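PDB 4HXF: putative uncharacterized protein PH0594 from Pyrococcus horikoshii, which assembles into a self-compartmentalizing hexamer and probably acts as a serine peptidase of the acylaminoacyl peptidase type, combining a beta-propeller with an alpha/beta-hydrolase fold. Local coordinates for residues K72-M76 with I106-W111; F141-F147 with P171-S175; K198-I202 with F214-Y220. All coordinates share one frame. Residue numbers count along the deposited sequence, not the author numbering.

Contact 1: K72-M76 with I106-W111; sequences KIAFM and IRSIEW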
loop_
_atom_site.group_PDB
_atom_site.type_symbol
_atom_site.label_atom_id
_atom_site.label_comp_id
_atom_site.label_asym_id
_atom_site.label_seq_id
_atom_site.Cartn_x
_atom_site.Cartn_y
_atom_site.Cartn_z
ATOM N N LYS A 72 -14.918 8.456 36.639
ATOM C CA LYS A 72 -14.373 7.933 35.400
ATOM C C LYS A 72 -15.394 7.123 34.633
ATOM O O LYS A 72 -16.367 6.667 35.197
ATOM C CB LYS A 72 -13.236 6.990 35.733
ATOM C CG LYS A 72 -12.109 7.694 36.418
ATOM C CD LYS A 72 -11.067 6.666 36.816
ATOM C CE LYS A 72 -11.457 5.890 38.061
ATOM N NZ LYS A 72 -10.177 5.314 38.671
ATOM N N ILE A 73 -15.157 6.981 33.375
ATOM C CA ILE A 73 -15.936 6.116 32.510
ATOM C C ILE A 73 -14.990 5.235 31.714
ATOM O O ILE A 73 -14.000 5.716 31.070
ATOM C CB ILE A 73 -16.900 6.916 31.625
ATOM C CG1 ILE A 73 -17.775 6.052 30.794
ATOM C CG2 ILE A 73 -16.147 7.945 30.773
ATOM C CD1 ILE A 73 -18.985 6.918 30.266
ATOM N N ALA A 74 -15.279 3.918 31.767
ATOM C CA ALA A 74 -14.633 2.952 30.911
ATOM C C ALA A 74 -15.507 2.767 29.682
ATOM O O ALA A 74 -16.724 2.902 29.741
ATOM C CB ALA A 74 -14.394 1.619 31.611
ATOM N N PHE A 75 -14.855 2.438 28.597
ATOM C CA PHE A 75 -15.521 2.124 27.357
ATOM C C PHE A 75 -14.732 1.333 26.435
ATOM O O PHE A 75 -13.521 1.202 26.650
ATOM C CB PHE A 75 -16.004 3.441 26.671
ATOM C CG PHE A 75 -14.914 4.392 26.240
ATOM C CD1 PHE A 75 -14.412 5.335 27.109
ATOM C CD2 PHE A 75 -14.358 4.331 24.962
ATOM C CE1 PHE A 75 -13.399 6.209 26.698
ATOM C CE2 PHE A 75 -13.356 5.168 24.581
ATOM C CZ PHE A 75 -12.877 6.130 25.419
ATOM N N MET A 76 -15.371 0.792 25.380
ATOM C CA MET A 76 -14.709 0.046 24.346
ATOM C C MET A 76 -14.703 0.761 23.014
ATOM O O MET A 76 -15.724 1.412 22.644
ATOM C CB MET A 76 -15.415 -1.329 24.184
ATOM C CG MET A 76 -15.516 -2.110 25.485
ATOM S SD MET A 76 -14.300 -3.423 25.532
ATOM C CE MET A 76 -14.260 -4.135 23.910
ATOM N N ILE A 106 -13.515 -9.857 23.992
ATOM C CA ILE A 106 -14.113 -9.450 25.240
ATOM C C ILE A 106 -15.528 -9.168 24.992
ATOM O O ILE A 106 -15.813 -8.501 24.003
ATOM C CB ILE A 106 -13.418 -8.155 25.791
ATOM C CG1 ILE A 106 -12.000 -8.534 26.197
ATOM C CG2 ILE A 106 -14.227 -7.570 26.951
ATOM C CD1 ILE A 106 -11.897 -9.727 27.166
ATOM N N ARG A 107 -16.416 -9.723 25.793
ATOM C CA ARG A 107 -17.858 -9.591 25.672
ATOM C C ARG A 107 -18.465 -8.626 26.704
ATOM O O ARG A 107 -19.596 -8.139 26.551
ATOM C CB ARG A 107 -18.572 -10.927 25.754
ATOM C CG ARG A 107 -18.258 -11.895 24.592
ATOM C CD ARG A 107 -19.159 -13.125 24.531
ATOM N NE ARG A 107 -18.841 -13.928 23.319
ATOM C CZ ARG A 107 -18.634 -15.275 23.277
ATOM N NH1 ARG A 107 -18.657 -15.970 24.392
ATOM N NH2 ARG A 107 -18.403 -15.909 22.095
ATOM N N SER A 108 -17.813 -8.458 27.860
ATOM C CA SER A 108 -18.423 -7.654 28.953
ATOM C C SER A 108 -17.314 -6.993 29.743
ATOM O O SER A 108 -16.282 -7.600 29.938
ATOM C CB SER A 108 -19.328 -8.371 29.953
ATOM O OG SER A 108 -18.743 -9.468 30.716
ATOM N N ILE A 109 -17.633 -5.813 30.286
ATOM C CA ILE A 109 -16.776 -5.103 31.249
ATOM C C ILE A 109 -17.625 -4.552 32.372
ATOM O O ILE A 109 -18.686 -4.027 32.107
ATOM C CB ILE A 109 -15.852 -3.959 30.682
ATOM C CG1 ILE A 109 -16.631 -3.018 29.735
ATOM C CG2 ILE A 109 -14.671 -4.611 29.884
ATOM C CD1 ILE A 109 -15.807 -1.766 29.386
ATOM N N GLU A 110 -17.167 -4.676 33.599
ATOM C CA GLU A 110 -17.881 -4.179 34.789
ATOM C C GLU A 110 -16.913 -3.668 35.835
ATOM O O GLU A 110 -15.942 -4.405 36.221
ATOM C CB GLU A 110 -18.718 -5.354 35.448
ATOM C CG GLU A 110 -19.487 -5.053 36.671
ATOM C CD GLU A 110 -20.062 -6.272 37.537
ATOM O OE1 GLU A 110 -19.814 -7.393 37.323
ATOM O OE2 GLU A 110 -20.708 -5.964 38.532
ATOM N N TRP A 111 -17.195 -2.478 36.398
ATOM C CA TRP A 111 -16.357 -2.015 37.532
ATOM C C TRP A 111 -16.569 -2.744 38.786
ATOM O O TRP A 111 -17.733 -3.011 39.200
ATOM C CB TRP A 111 -16.673 -0.561 37.821
ATOM C CG TRP A 111 -16.195 0.403 36.799
ATOM C CD1 TRP A 111 -16.929 1.043 35.840
ATOM C CD2 TRP A 111 -14.827 0.912 36.672
ATOM N NE1 TRP A 111 -16.127 1.920 35.116
ATOM C CE2 TRP A 111 -14.859 1.913 35.623
ATOM C CE3 TRP A 111 -13.639 0.646 37.308
ATOM C CZ2 TRP A 111 -13.719 2.584 35.193
ATOM C CZ3 TRP A 111 -12.496 1.352 36.901
ATOM C CH2 TRP A 111 -12.512 2.313 35.907
#
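Two neighbouring blades of the beta-propeller pack face to face here: strand 72-76, second in its sheet, against strand 106-111, which leads the next blade. The axes run nearly antiparallel (172°) and 8.5 Å apart, too far for backbone pairing, and no hydrogen bond crosses. Apolar contacts carry the interface. Ala74 CB lies 3.8 Å from Trp111 CZ2 and 4.3 Å from Ile109 CD1; the small methyl lets these larger side chains come close to the strand. Met76 takes the other end, its CG 3.9 Å from Ile109 CD1 and its SD 4.4 Å from Ile106 CG2. A classic beta bulge, Arg107 and Ser108 opposite Val121, turns both side chains away, while Ile106 and Ile109 start toward the partner. Polar ends are satisfied outside the pair: Lys72 brings CE to 4.3 Å from Trp111 CH2 but bonds through NZ to Ser115 O, and Trp111 NE1 donates to Arg65 O. The two strands thus meet by side-chain burial without backbone pairing, while these few polar bonds also link the blades.

Contact 2: F141-F147 with P171-S175; sequences FDNMGFF and PRFSS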
loop_
_atom_site.group_PDB
_atom_site.type_symbol
_atom_site.label_atom_id
_atom_site.label_comp_id
_atom_site.label_asym_id
_atom_site.label_seq_id
_atom_site.Cartn_x
_atom_site.Cartn_y
_atom_site.Cartn_z
ATOM N N PHE A 141 -23.052 -21.367 17.451
ATOM C CA PHE A 141 -24.097 -20.626 18.108
ATOM C C PHE A 141 -24.393 -19.373 17.335
ATOM O O PHE A 141 -23.515 -18.672 16.917
ATOM C CB PHE A 141 -23.783 -20.325 19.575
ATOM C CG PHE A 141 -25.012 -20.145 20.442
ATOM C CD1 PHE A 141 -25.544 -21.212 21.076
ATOM C CD2 PHE A 141 -25.648 -18.904 20.624
ATOM C CE1 PHE A 141 -26.700 -21.158 21.793
ATOM C CE2 PHE A 141 -26.789 -18.805 21.389
ATOM C CZ PHE A 141 -27.289 -19.895 22.006
ATOM N N ASP A 142 -25.674 -19.088 17.196
ATOM C CA ASP A 142 -26.093 -17.884 16.464
ATOM C C ASP A 142 -25.446 -16.634 17.008
ATOM O O ASP A 142 -25.459 -16.408 18.213
ATOM C CB ASP A 142 -27.645 -17.751 16.534
ATOM C CG ASP A 142 -28.154 -16.664 15.587
ATOM O OD1 ASP A 142 -28.008 -16.901 14.391
ATOM O OD2 ASP A 142 -28.463 -15.573 16.129
ATOM N N ASN A 143 -24.935 -15.818 16.102
ATOM C CA ASN A 143 -24.335 -14.519 16.450
ATOM C C ASN A 143 -23.006 -14.663 17.214
ATOM O O ASN A 143 -22.450 -13.669 17.692
ATOM C CB ASN A 143 -25.238 -13.619 17.261
ATOM C CG ASN A 143 -24.946 -12.107 16.972
ATOM O OD1 ASN A 143 -24.515 -11.735 15.880
ATOM N ND2 ASN A 143 -25.130 -11.305 17.970
ATOM N N MET A 144 -22.457 -15.865 17.235
ATOM C CA MET A 144 -21.175 -16.173 17.860
ATOM C C MET A 144 -20.256 -16.890 16.923
ATOM O O MET A 144 -19.056 -16.737 17.091
ATOM C CB MET A 144 -21.353 -17.026 19.099
ATOM C CG MET A 144 -22.095 -16.335 20.162
ATOM S SD MET A 144 -22.362 -17.232 21.638
ATOM C CE MET A 144 -23.190 -15.876 22.524
ATOM N N GLY A 145 -20.751 -17.753 16.013
ATOM C CA GLY A 145 -19.995 -18.480 15.040
ATOM C C GLY A 145 -19.785 -19.964 15.426
ATOM O O GLY A 145 -20.474 -20.517 16.347
ATOM N N PHE A 146 -18.814 -20.595 14.825
ATOM C CA PHE A 146 -18.389 -21.949 15.256
ATOM C C PHE A 146 -17.659 -21.805 16.582
ATOM O O PHE A 146 -16.754 -20.951 16.730
ATOM C CB PHE A 146 -17.513 -22.673 14.247
ATOM C CG PHE A 146 -18.235 -23.105 13.032
ATOM C CD1 PHE A 146 -18.375 -22.253 11.929
ATOM C CD2 PHE A 146 -18.870 -24.338 12.999
ATOM C CE1 PHE A 146 -19.023 -22.658 10.766
ATOM C CE2 PHE A 146 -19.565 -24.732 11.859
ATOM C CZ PHE A 146 -19.597 -23.915 10.706
ATOM N N PHE A 147 -17.999 -22.664 17.561
ATOM C CA PHE A 147 -17.294 -22.549 18.814
ATOM C C PHE A 147 -15.833 -22.905 18.783
ATOM O O PHE A 147 -15.048 -22.333 19.541
ATOM C CB PHE A 147 -18.026 -23.392 19.895
ATOM C CG PHE A 147 -19.229 -22.683 20.525
ATOM C CD1 PHE A 147 -20.480 -23.315 20.648
ATOM C CD2 PHE A 147 -19.053 -21.474 21.123
ATOM C CE1 PHE A 147 -21.495 -22.693 21.293
ATOM C CE2 PHE A 147 -20.082 -20.827 21.819
ATOM C CZ PHE A 147 -21.310 -21.467 21.934
ATOM N N PRO A 171 -15.901 -23.408 31.365
ATOM C CA PRO A 171 -16.598 -23.842 30.149
ATOM C C PRO A 171 -17.314 -22.781 29.355
ATOM O O PRO A 171 -17.560 -21.657 29.901
ATOM C CB PRO A 171 -17.619 -24.871 30.733
ATOM C CG PRO A 171 -16.974 -25.328 31.981
ATOM C CD PRO A 171 -16.356 -24.089 32.587
ATOM N N ARG A 172 -17.526 -23.005 28.026
ATOM C CA ARG A 172 -18.226 -22.068 27.156
ATOM C C ARG A 172 -19.593 -21.696 27.813
ATOM O O ARG A 172 -20.192 -22.549 28.549
ATOM C CB ARG A 172 -18.435 -22.599 25.637
ATOM C CG ARG A 172 -19.349 -23.709 25.489
ATOM C CD ARG A 172 -19.345 -24.146 23.985
ATOM N NE ARG A 172 -18.118 -24.818 23.794
ATOM C CZ ARG A 172 -17.909 -25.694 22.803
ATOM N NH1 ARG A 172 -18.860 -25.907 21.988
ATOM N NH2 ARG A 172 -16.800 -26.329 22.699
ATOM N N PHE A 173 -20.026 -20.490 27.545
ATOM C CA PHE A 173 -21.285 -19.943 27.994
ATOM C C PHE A 173 -21.340 -19.764 29.505
ATOM O O PHE A 173 -22.423 -19.771 30.062
ATOM C CB PHE A 173 -22.396 -20.873 27.454
ATOM C CG PHE A 173 -23.155 -20.351 26.320
ATOM C CD1 PHE A 173 -24.502 -20.123 26.432
ATOM C CD2 PHE A 173 -22.517 -20.038 25.172
ATOM C CE1 PHE A 173 -25.201 -19.607 25.351
ATOM C CE2 PHE A 173 -23.223 -19.567 24.079
ATOM C CZ PHE A 173 -24.547 -19.411 24.183
ATOM N N SER A 174 -20.211 -19.490 30.158
ATOM C CA SER A 174 -20.167 -19.072 31.530
ATOM C C SER A 174 -20.252 -17.583 31.623
ATOM O O SER A 174 -19.985 -16.809 30.660
ATOM C CB SER A 174 -18.946 -19.616 32.254
ATOM O OG SER A 174 -18.916 -21.080 32.268
ATOM N N SER A 175 -20.688 -17.099 32.760
ATOM C CA SER A 175 -20.778 -15.663 32.991
ATOM C C SER A 175 -20.250 -15.315 34.399
ATOM O O SER A 175 -20.075 -16.174 35.257
ATOM C CB SER A 175 -22.204 -15.119 32.772
ATOM O OG SER A 175 -23.019 -15.666 33.716
#
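Phe173 projects from the third position of a type II turn (Pro171 to Ser174) and fills a hollow lined by Phe141, Met144 and Phe147. Its ring edge meets the face of Phe141 in an edge-to-face pair, centroids 4.7 Å apart and planes at 60°. Phe147 closes another side rim to rim, Phe147 CZ 3.4 Å from Phe173 CE2, and the side chain of Met144 makes a Met-aromatic contact, with SD 3.5 Å from that same CE2. Beside this knob, Arg172 lies over Phe147: Arg172 CD is 3.6 Å from the ring centroid, almost on its normal, a CH-pi contact. Its guanidinium continues to a salt bridge with Glu134. Ser174 OG donates to Pro171 O (2.8 Å), bracing the turn. Phe173 also meets Tyr196 edge-to-face. The turn connects strand 163-171, outermost in one propeller blade, to strand 175-179, which opens the next; the hollow is formed by the hairpin of strands 140-141 and 145-146 plus the next residue, and Asp142 OD1 accepts from hydrolase-side backbone Tyr547 N and His578 N.

Contact 3: K198-I202 with F214-Y220; sequences KYWDI and FEKVSFY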
loop_
_atom_site.group_PDB
_atom_site.type_symbol
_atom_site.label_atom_id
_atom_site.label_comp_id
_atom_site.label_asym_id
_atom_site.label_seq_id
_atom_site.Cartn_x
_atom_site.Cartn_y
_atom_site.Cartn_z
ATOM N N LYS A 198 -30.990 -24.066 31.079
ATOM C CA LYS A 198 -31.749 -24.902 31.986
ATOM C C LYS A 198 -31.152 -25.106 33.363
ATOM O O LYS A 198 -31.854 -24.762 34.388
ATOM C CB LYS A 198 -32.172 -26.255 31.411
ATOM C CG LYS A 198 -32.881 -27.160 32.468
ATOM C CD LYS A 198 -34.369 -27.007 32.552
ATOM C CE LYS A 198 -35.061 -27.635 31.342
ATOM N NZ LYS A 198 -35.444 -29.048 31.147
ATOM N N TYR A 199 -29.894 -25.581 33.442
ATOM C CA TYR A 199 -29.242 -25.701 34.717
ATOM C C TYR A 199 -27.850 -25.123 34.746
ATOM O O TYR A 199 -27.117 -25.280 33.812
ATOM C CB TYR A 199 -29.146 -27.146 35.124
ATOM C CG TYR A 199 -30.510 -27.840 35.281
ATOM C CD1 TYR A 199 -30.822 -28.925 34.529
ATOM C CD2 TYR A 199 -31.442 -27.442 36.257
ATOM C CE1 TYR A 199 -32.080 -29.568 34.610
ATOM C CE2 TYR A 199 -32.679 -28.144 36.387
ATOM C CZ TYR A 199 -32.966 -29.227 35.571
ATOM O OH TYR A 199 -34.202 -29.958 35.596
ATOM N N TRP A 200 -27.499 -24.519 35.846
ATOM C CA TRP A 200 -26.178 -23.949 36.120
ATOM C C TRP A 200 -25.649 -24.401 37.442
ATOM O O TRP A 200 -26.386 -24.815 38.335
ATOM C CB TRP A 200 -26.325 -22.397 36.270
ATOM C CG TRP A 200 -26.611 -21.689 34.972
ATOM C CD1 TRP A 200 -25.654 -21.132 34.061
ATOM C CD2 TRP A 200 -27.918 -21.407 34.399
ATOM N NE1 TRP A 200 -26.281 -20.547 33.015
ATOM C CE2 TRP A 200 -27.675 -20.698 33.145
ATOM C CE3 TRP A 200 -29.217 -21.760 34.732
ATOM C CZ2 TRP A 200 -28.700 -20.289 32.329
ATOM C CZ3 TRP A 200 -30.232 -21.290 33.937
ATOM C CH2 TRP A 200 -29.981 -20.657 32.708
ATOM N N ASP A 201 -24.330 -24.348 37.561
ATOM C CA ASP A 201 -23.610 -24.401 38.818
ATOM C C ASP A 201 -23.073 -22.996 39.088
ATOM O O ASP A 201 -22.656 -22.328 38.128
ATOM C CB ASP A 201 -22.465 -25.386 38.760
ATOM C CG ASP A 201 -22.924 -26.809 38.393
ATOM O OD1 ASP A 201 -24.070 -27.182 38.697
ATOM O OD2 ASP A 201 -22.086 -27.502 37.833
ATOM N N ILE A 202 -23.189 -22.519 40.295
ATOM C CA ILE A 202 -22.782 -21.171 40.626
ATOM C C ILE A 202 -21.717 -21.208 41.708
ATOM O O ILE A 202 -21.844 -21.879 42.751
ATOM C CB ILE A 202 -24.008 -20.319 41.084
ATOM C CG1 ILE A 202 -25.151 -20.387 40.068
ATOM C CG2 ILE A 202 -23.635 -18.863 41.469
ATOM C CD1 ILE A 202 -26.446 -19.630 40.453
ATOM N N PHE A 214 -24.229 -23.068 44.508
ATOM C CA PHE A 214 -25.369 -23.803 44.036
ATOM C C PHE A 214 -24.987 -24.819 43.045
ATOM O O PHE A 214 -24.123 -24.612 42.159
ATOM C CB PHE A 214 -26.435 -22.886 43.332
ATOM C CG PHE A 214 -27.069 -21.897 44.239
ATOM C CD1 PHE A 214 -26.591 -20.606 44.299
ATOM C CD2 PHE A 214 -28.104 -22.281 45.126
ATOM C CE1 PHE A 214 -27.090 -19.665 45.199
ATOM C CE2 PHE A 214 -28.649 -21.315 46.015
ATOM C CZ PHE A 214 -28.127 -20.025 46.042
ATOM N N GLU A 215 -25.732 -25.933 43.038
ATOM C CA GLU A 215 -25.481 -26.975 42.103
ATOM C C GLU A 215 -26.747 -27.323 41.356
ATOM O O GLU A 215 -27.757 -27.657 42.031
ATOM C CB GLU A 215 -24.990 -28.178 42.909
ATOM C CG GLU A 215 -25.035 -29.421 42.120
ATOM C CD GLU A 215 -23.721 -29.797 41.550
ATOM O OE1 GLU A 215 -22.875 -30.252 42.383
ATOM O OE2 GLU A 215 -23.605 -29.739 40.308
ATOM N N LYS A 216 -26.710 -27.310 40.033
ATOM C CA LYS A 216 -27.815 -27.700 39.137
ATOM C C LYS A 216 -29.098 -26.952 39.476
ATOM O O LYS A 216 -30.169 -27.570 39.806
ATOM C CB LYS A 216 -27.989 -29.214 39.114
ATOM C CG LYS A 216 -28.802 -29.703 37.962
ATOM C CD LYS A 216 -28.697 -31.276 37.857
ATOM C CE LYS A 216 -29.401 -31.807 36.665
ATOM N NZ LYS A 216 -28.777 -33.184 36.414
ATOM N N VAL A 217 -28.985 -25.630 39.423
ATOM C CA VAL A 217 -30.146 -24.746 39.716
ATOM C C VAL A 217 -30.545 -24.085 38.386
ATOM O O VAL A 217 -29.719 -23.994 37.415
ATOM C CB VAL A 217 -29.836 -23.705 40.747
ATOM C CG1 VAL A 217 -29.774 -24.381 42.152
ATOM C CG2 VAL A 217 -28.568 -22.939 40.368
ATOM N N SER A 218 -31.790 -23.548 38.273
ATOM C CA SER A 218 -32.254 -23.039 36.967
ATOM C C SER A 218 -32.244 -21.528 37.050
ATOM O O SER A 218 -33.056 -20.860 36.392
ATOM C CB SER A 218 -33.687 -23.578 36.669
ATOM O OG SER A 218 -33.632 -24.972 36.420
ATOM N N PHE A 219 -31.292 -20.945 37.807
ATOM C CA PHE A 219 -31.030 -19.514 37.774
ATOM C C PHE A 219 -29.561 -19.245 37.693
ATOM O O PHE A 219 -28.754 -20.154 37.940
ATOM C CB PHE A 219 -31.661 -18.743 38.917
ATOM C CG PHE A 219 -31.566 -19.335 40.319
ATOM C CD1 PHE A 219 -32.698 -19.238 41.162
ATOM C CD2 PHE A 219 -30.381 -19.709 40.883
ATOM C CE1 PHE A 219 -32.596 -19.659 42.508
ATOM C CE2 PHE A 219 -30.283 -20.188 42.222
ATOM C CZ PHE A 219 -31.388 -20.145 43.000
ATOM N N TYR A 220 -29.204 -18.048 37.235
ATOM C CA TYR A 220 -27.803 -17.612 37.233
ATOM C C TYR A 220 -27.736 -16.231 37.840
ATOM O O TYR A 220 -28.756 -15.541 38.001
ATOM C CB TYR A 220 -27.199 -17.724 35.792
ATOM C CG TYR A 220 -27.905 -16.855 34.776
ATOM C CD1 TYR A 220 -29.039 -17.318 34.106
ATOM C CD2 TYR A 220 -27.394 -15.629 34.391
ATOM C CE1 TYR A 220 -29.667 -16.612 33.097
ATOM C CE2 TYR A 220 -28.080 -14.868 33.401
ATOM C CZ TYR A 220 -29.224 -15.353 32.826
ATOM O OH TYR A 220 -29.926 -14.660 31.824
#
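A beta hairpin with a G1 bulge joins the third and fourth strands of a propeller blade, 200-206 and 209-217, just before the chain turns into the next blade at Ser218. Trp200 and Val217 form an antiparallel hydrogen-bonded pair, Trp200 N to Val217 O at 2.8 Å and Val217 N to Trp200 O at 2.9 Å. Ile202 and Phe214 form another, Ile202 N to Phe214 O at 3.0 Å and Phe214 N to Ile202 O at 3.2 Å. Between them the register slips by one; Lys216, with positive phi, occupies the bulge, and its N donates to Asp201 OD1 (3.0 Å), which also receives a bond from His189. Asp201 OD1 lies 3.1 Å from Glu215 OE2, a like-charge approach; Glu215 has a salt bridge to Lys212, and Lys216 one to Asp191. At the corner, Ser218 OG donates to Lys198 O (2.7 Å) and accepts from Lys237 N. Tyr220 CB sits over the five-membered ring of Trp200. Phe219 O, buried without a polar partner, faces Ile202 CD1 at 3.5 Å.

How the contacts relate
All three contacts lie in the propeller, in chain order. Contacts 1 and 2 are buried, contact 3 only partly. Strand 106-111 of contact 1 and strand 163-171, leading into the turn of contact 2, are the outermost strands of one sheet; strand 175-179, following that turn, shares the next sheet with the hairpin of contact 3. Chemistry follows place: contact 1 joins blades by aliphatic and indole burial, contact 2 is aromatic and lies near the hydrolase domain, and contact 3 relies mainly on backbone hydrogen bonds within a sheet, with Phe219 and Tyr220 reaching it from the next blade and charged groups around its edge. Contacts 1 and 2 touch where Arg107 NH2 meets Met144 CG at 4.2 Å.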